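PDB 4C4K: obscurin from Homo sapiens, which binds the M10 immunoglobulin domain of titin through its first Ig domain, probably helping to link the two giant proteins at the muscle M-band. Local coordinates for residues F7-A13 / A88-L92; T33-W38 / L59-T63. Numbering follows the deposited sequence.

Overall arrangement
Both contacts lie in one I-set immunoglobulin domain, a sandwich of two antiparallel sheets, and each joins a strand of one sheet to a strand of the other. Contact 1 packs strand 3-14 against 84-92, first and last of the chain and each outermost in its sheet within this chain; contact 2 packs strand 35-40 against 59-64, whose segments fall between the two halves of contact 1. Their centres are 11 Å apart and their nearest atoms about 5 Å, without touching. Strands 22-31 and 73-80 pass between them and carry Cys26 and Cys77. Contact 1 closes the sandwich along the side titin meets; contact 2 lies farther across, partly buried, with no titin atom reaching its segments.

Contact 1 of 2, residues F7-A13 / A88-L92; sequences FLTRPKA and AAVGL. With EDO (1,2-ethanediol), chain C.
This is a side-chain contact between the first and last strands of the Ig sandwich, 3-14 and 84-92, each outermost in its sheet within this chain. Residues 88-92 are extended; 7-13 kinks at Leu8 (phi/psi -69/-36) and is extended again from Thr9 onward. Beyond the kink it runs parallel to 88-92, a familiar I-set feature, with Pro11 CA 6.2 Å from Val90 CA and Ala13 CA 6.6 Å from Leu92 CA. No hydrogen bond joins them. Phe7, chi1 m, lays a ring face against Ala88, whose CB stands 3.6 Å from the ring centroid in a CH-pi contact. Pro11 wedges in next: its CG lies 3.6 Å from Ala88 CB and 3.4 Å from Ala89 O. Val90 (chi1 p) packs its CG2 3.8 Å from Ala13 CB. Arg10 folds back so that NE and NH2 hydrogen-bond to Pro11 O at 3.3 and 3.1 Å. A 1,2-ethanediol, probably from crystallisation, accepts a weak bond from Ala13 N to O1 (3.3 Å). Phe7 reaches Cys26 and Cys77, while Lys12 and Val90 bond through their backbones to strands 22-31 and 73-80 respectively; at Ala88 a titin strand pairs in parallel, continuing the sheet.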
loop_
_atom_site.group_PDB
_atom_site.type_symbol
_atom_site.label_atom_id
_atom_site.label_comp_id
_atom_site.label_asym_id
_atom_site.label_seq_id
_atom_site.Cartn_x
_atom_site.Cartn_y
_atom_site.Cartn_z
ATOM N N PHE A 7 7.951 -3.573 1.272
ATOM C CA PHE A 7 8.210 -2.178 0.940
ATOM C C PHE A 7 9.132 -1.625 2.031
ATOM O O PHE A 7 8.734 -1.568 3.198
ATOM C CB PHE A 7 6.910 -1.377 0.906
ATOM C CG PHE A 7 6.059 -1.624 -0.312
ATOM C CD1 PHE A 7 6.220 -0.859 -1.456
ATOM C CD2 PHE A 7 5.076 -2.608 -0.305
ATOM C CE1 PHE A 7 5.405 -1.064 -2.572
ATOM C CE2 PHE A 7 4.276 -2.832 -1.434
ATOM C CZ PHE A 7 4.463 -2.079 -2.567
ATOM N N LEU A 8 10.385 -1.320 1.678
ATOM C CA LEU A 8 11.348 -0.727 2.606
ATOM C C LEU A 8 10.927 0.723 2.944
ATOM O O LEU A 8 11.111 1.157 4.080
ATOM C CB LEU A 8 12.770 -0.732 2.009
ATOM C CG LEU A 8 13.553 -2.060 2.004
ATOM C CD1 LEU A 8 14.788 -1.938 1.141
ATOM C CD2 LEU A 8 13.976 -2.466 3.389
ATOM N N THR A 9 10.360 1.469 1.964
ATOM C CA THR A 9 9.890 2.850 2.181
ATOM C C THR A 9 8.470 3.059 1.623
ATOM O O THR A 9 8.051 2.357 0.716
ATOM C CB THR A 9 10.882 3.900 1.619
ATOM O OG1 THR A 9 11.144 3.649 0.238
ATOM C CG2 THR A 9 12.178 3.989 2.413
ATOM N N ARG A 10 7.744 4.030 2.151
ATOM C CA ARG A 10 6.395 4.358 1.700
ATOM C C ARG A 10 6.365 4.714 0.198
ATOM O O ARG A 10 7.303 5.373 -0.273
ATOM C CB ARG A 10 5.794 5.500 2.551
ATOM C CG ARG A 10 6.699 6.702 2.797
ATOM C CD ARG A 10 5.904 8.005 2.886
ATOM N NE ARG A 10 4.995 8.155 1.746
ATOM C CZ ARG A 10 3.981 9.012 1.685
ATOM N NH1 ARG A 10 3.722 9.821 2.708
ATOM N NH2 ARG A 10 3.202 9.049 0.613
ATOM N N PRO A 11 5.332 4.281 -0.580
ATOM C CA PRO A 11 5.277 4.694 -1.998
ATOM C C PRO A 11 5.076 6.197 -2.038
ATOM O O PRO A 11 4.410 6.755 -1.162
ATOM C CB PRO A 11 4.065 3.946 -2.558
ATOM C CG PRO A 11 3.211 3.656 -1.358
ATOM C CD PRO A 11 4.124 3.523 -0.181
ATOM N N LYS A 12 5.741 6.871 -2.968
ATOM C CA LYS A 12 5.644 8.325 -2.980
ATOM C C LYS A 12 5.264 8.848 -4.346
ATOM O O LYS A 12 5.761 8.331 -5.344
ATOM C CB LYS A 12 6.979 8.932 -2.546
ATOM C CG LYS A 12 7.364 8.665 -1.090
ATOM C CD LYS A 12 8.844 8.911 -0.829
ATOM C CE LYS A 12 9.193 8.577 0.597
ATOM N NZ LYS A 12 10.592 8.098 0.728
ATOM N N ALA A 13 4.441 9.900 -4.395
ATOM C CA ALA A 13 4.062 10.550 -5.647
ATOM C C ALA A 13 4.634 11.962 -5.669
ATOM O O ALA A 13 4.354 12.763 -4.775
ATOM C CB ALA A 13 2.549 10.571 -5.816
ATOM N N ALA A 88 0.773 -1.513 -1.695
ATOM C CA ALA A 88 0.859 -0.175 -1.097
ATOM C C ALA A 88 0.313 0.793 -2.112
ATOM O O ALA A 88 0.657 0.707 -3.282
ATOM C CB ALA A 88 2.303 0.189 -0.739
ATOM N N ALA A 89 -0.565 1.698 -1.682
ATOM C CA ALA A 89 -1.189 2.631 -2.595
ATOM C C ALA A 89 -0.708 4.043 -2.355
ATOM O O ALA A 89 -0.142 4.346 -1.308
ATOM C CB ALA A 89 -2.708 2.549 -2.468
ATOM N N VAL A 90 -0.891 4.887 -3.349
ATOM C CA VAL A 90 -0.527 6.310 -3.297
ATOM C C VAL A 90 -1.532 7.052 -4.180
ATOM O O VAL A 90 -1.964 6.519 -5.212
ATOM C CB VAL A 90 0.965 6.544 -3.722
ATOM C CG1 VAL A 90 1.194 6.250 -5.213
ATOM C CG2 VAL A 90 1.450 7.956 -3.346
ATOM N N GLY A 91 -1.918 8.241 -3.744
ATOM C CA GLY A 91 -2.855 9.107 -4.449
ATOM C C GLY A 91 -2.133 10.144 -5.285
ATOM O O GLY A 91 -1.015 10.570 -4.963
ATOM N N LEU A 92 -2.764 10.523 -6.383
ATOM C CA LEU A 92 -2.291 11.557 -7.293
ATOM C C LEU A 92 -3.490 12.421 -7.597
ATOM O O LEU A 92 -4.550 11.905 -7.966
ATOM C CB LEU A 92 -1.698 10.963 -8.601
ATOM C CG LEU A 92 -1.179 12.005 -9.641
ATOM C CD1 LEU A 92 0.124 12.639 -9.189
ATOM C CD2 LEU A 92 -0.958 11.373 -11.001
HETATM C C1 EDO C . 3.629 11.752 -1.541
HETATM O O1 EDO C . 2.588 10.860 -1.903
HETATM C C2 EDO C . 3.187 13.210 -1.795
HETATM O O2 EDO C . 2.051 13.501 -1.005
#

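Contact 2 of 2, residues T33-W38 / L59-T63; sequences TPQVSW and LYRLT. With EDO (1,2-ethanediol), chain G; EDO (1,2-ethanediol), chain F.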
loop_
_atom_site.group_PDB
_atom_site.type_symbol
_atom_site.label_atom_id
_atom_site.label_comp_id
_atom_site.label_asym_id
_atom_site.label_seq_id
_atom_site.Cartn_x
_atom_site.Cartn_y
_atom_site.Cartn_z
ATOM N N THR A 33 13.571 -12.120 -6.484
ATOM C CA THR A 33 13.266 -10.730 -6.841
ATOM C C THR A 33 11.820 -10.630 -7.340
ATOM O O THR A 33 11.426 -11.397 -8.227
ATOM C CB THR A 33 14.289 -10.164 -7.841
ATOM O OG1 THR A 33 15.578 -10.232 -7.240
ATOM C CG2 THR A 33 13.997 -8.728 -8.195
ATOM N N PRO A 34 10.987 -9.762 -6.715
ATOM C CA PRO A 34 9.561 -9.759 -7.073
ATOM C C PRO A 34 9.252 -9.085 -8.392
ATOM O O PRO A 34 9.955 -8.163 -8.787
ATOM C CB PRO A 34 8.897 -8.982 -5.921
ATOM C CG PRO A 34 9.985 -8.099 -5.377
ATOM C CD PRO A 34 11.273 -8.860 -5.573
ATOM N N GLN A 35 8.163 -9.533 -9.038
ATOM C CA GLN A 35 7.585 -8.943 -10.229
ATOM C C GLN A 35 6.766 -7.764 -9.681
ATOM O O GLN A 35 5.933 -7.946 -8.781
ATOM C CB GLN A 35 6.661 -9.974 -10.904
ATOM C CG GLN A 35 6.046 -9.518 -12.232
ATOM C CD GLN A 35 5.168 -10.579 -12.867
ATOM O OE1 GLN A 35 5.470 -11.780 -12.850
ATOM N NE2 GLN A 35 4.073 -10.151 -13.477
ATOM N N VAL A 36 7.031 -6.558 -10.177
ATOM C CA VAL A 36 6.350 -5.353 -9.689
ATOM C C VAL A 36 5.468 -4.746 -10.767
ATOM O O VAL A 36 5.902 -4.584 -11.896
ATOM C CB VAL A 36 7.352 -4.331 -9.083
ATOM C CG1 VAL A 36 6.679 -3.012 -8.693
ATOM C CG2 VAL A 36 8.128 -4.938 -7.910
ATOM N N SER A 37 4.243 -4.394 -10.403
ATOM C CA SER A 37 3.301 -3.789 -11.337
ATOM C C SER A 37 2.487 -2.699 -10.624
ATOM O O SER A 37 2.388 -2.706 -9.400
ATOM C CB SER A 37 2.374 -4.854 -11.936
ATOM O OG SER A 37 1.613 -5.466 -10.914
ATOM N N TRP A 38 1.867 -1.818 -11.398
ATOM C CA TRP A 38 1.053 -0.716 -10.905
ATOM C C TRP A 38 -0.374 -0.883 -11.401
ATOM O O TRP A 38 -0.592 -1.305 -12.535
ATOM C CB TRP A 38 1.636 0.637 -11.379
ATOM C CG TRP A 38 3.008 0.928 -10.836
ATOM C CD1 TRP A 38 4.198 0.498 -11.344
ATOM C CD2 TRP A 38 3.327 1.705 -9.669
ATOM N NE1 TRP A 38 5.238 0.965 -10.574
ATOM C CE2 TRP A 38 4.734 1.709 -9.540
ATOM C CE3 TRP A 38 2.557 2.416 -8.733
ATOM C CZ2 TRP A 38 5.393 2.404 -8.517
ATOM C CZ3 TRP A 38 3.210 3.086 -7.701
ATOM C CH2 TRP A 38 4.610 3.088 -7.607
ATOM N N LEU A 59 14.619 -0.195 -6.521
ATOM C CA LEU A 59 13.777 0.997 -6.653
ATOM C C LEU A 59 12.996 0.874 -7.963
ATOM O O LEU A 59 13.570 0.556 -9.007
ATOM C CB LEU A 59 14.622 2.301 -6.529
ATOM C CG LEU A 59 13.921 3.711 -6.614
ATOM C CD1 LEU A 59 12.944 3.949 -5.454
ATOM C CD2 LEU A 59 14.952 4.844 -6.581
ATOM N N TYR A 60 11.667 1.012 -7.865
ATOM C CA TYR A 60 10.695 0.856 -8.965
ATOM C C TYR A 60 9.945 2.153 -9.186
ATOM O O TYR A 60 9.489 2.780 -8.234
ATOM C CB TYR A 60 9.718 -0.286 -8.660
ATOM C CG TYR A 60 10.418 -1.614 -8.489
ATOM C CD1 TYR A 60 11.039 -1.947 -7.287
ATOM C CD2 TYR A 60 10.460 -2.541 -9.523
ATOM C CE1 TYR A 60 11.667 -3.178 -7.113
ATOM C CE2 TYR A 60 11.092 -3.777 -9.363
ATOM C CZ TYR A 60 11.712 -4.080 -8.161
ATOM O OH TYR A 60 12.339 -5.288 -7.982
ATOM N N ARG A 61 9.784 2.527 -10.449
ATOM C CA ARG A 61 9.202 3.803 -10.823
ATOM C C ARG A 61 8.098 3.692 -11.878
ATOM O O ARG A 61 8.168 2.886 -12.813
ATOM C CB ARG A 61 10.342 4.710 -11.339
ATOM C CG ARG A 61 9.984 6.176 -11.635
ATOM C CD ARG A 61 11.229 7.035 -11.920
ATOM N NE ARG A 61 12.194 6.892 -10.819
ATOM C CZ ARG A 61 12.091 7.488 -9.632
ATOM N NH1 ARG A 61 11.130 8.378 -9.407
ATOM N NH2 ARG A 61 12.984 7.243 -8.684
ATOM N N LEU A 62 7.087 4.553 -11.709
ATOM C CA LEU A 62 6.029 4.860 -12.650
ATOM C C LEU A 62 6.056 6.370 -12.877
ATOM O O LEU A 62 5.734 7.128 -11.964
ATOM C CB LEU A 62 4.636 4.417 -12.164
ATOM C CG LEU A 62 3.444 4.869 -13.075
ATOM C CD1 LEU A 62 3.653 4.423 -14.558
ATOM C CD2 LEU A 62 2.126 4.365 -12.528
ATOM N N THR A 63 6.435 6.810 -14.095
ATOM C CA THR A 63 6.426 8.237 -14.420
ATOM C C THR A 63 5.252 8.485 -15.341
ATOM O O THR A 63 5.060 7.740 -16.288
ATOM C CB THR A 63 7.754 8.679 -15.076
ATOM O OG1 THR A 63 8.801 8.470 -14.135
ATOM C CG2 THR A 63 7.738 10.150 -15.497
HETATM C C1 EDO G . 14.198 3.719 -11.682
HETATM O O1 EDO G . 13.742 4.883 -12.333
HETATM C C2 EDO G . 14.046 3.987 -10.197
HETATM O O2 EDO G . 14.750 5.190 -9.865
HETATM C C1 EDO F . 8.882 -1.408 -13.057
HETATM O O1 EDO F . 8.902 -2.810 -13.236
HETATM C C2 EDO F . 7.719 -1.064 -12.110
HETATM O O2 EDO F . 7.724 0.334 -11.902
HETATM O O HOH W 1 11.461 -7.220 -10.670
#
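This contact packs across the Ig sandwich between its two sheets, buried around Trp38 (probably the core tryptophan familiar in Ig domains), Tyr60 and Leu62 but open to solvent near Thr33. Segments 35-38 and 59-63 face each other, axes 8.6 Å apart at closest and crossing at -25°, with Val36 level with Tyr60 and Trp38 with Leu62. Two CH-pi contacts run in opposite senses: Val36 CG2 sits 3.6 Å from the Tyr60 ring centroid, and Leu62 CB 3.8 Å from that of the five-membered Trp38 ring. No direct hydrogen bond crosses the gap; the chain F 1,2-ethanediol, probably from the crystallisation liquor, accepts from Trp38 NE1 at O2 (2.9 Å) and donates from O2 to Arg61 O (2.7 Å). A water donates to Pro34 O (2.6 Å) and bonds weakly with Tyr60 OH (3.4 Å). Around this packing, Ile28 of strand 22-31 touches Val36 and Tyr60, Cys77 of strand 73-80 meets Val36 and Trp38, and Leu53 of strand 51-56 packs on Trp38 and Leu62.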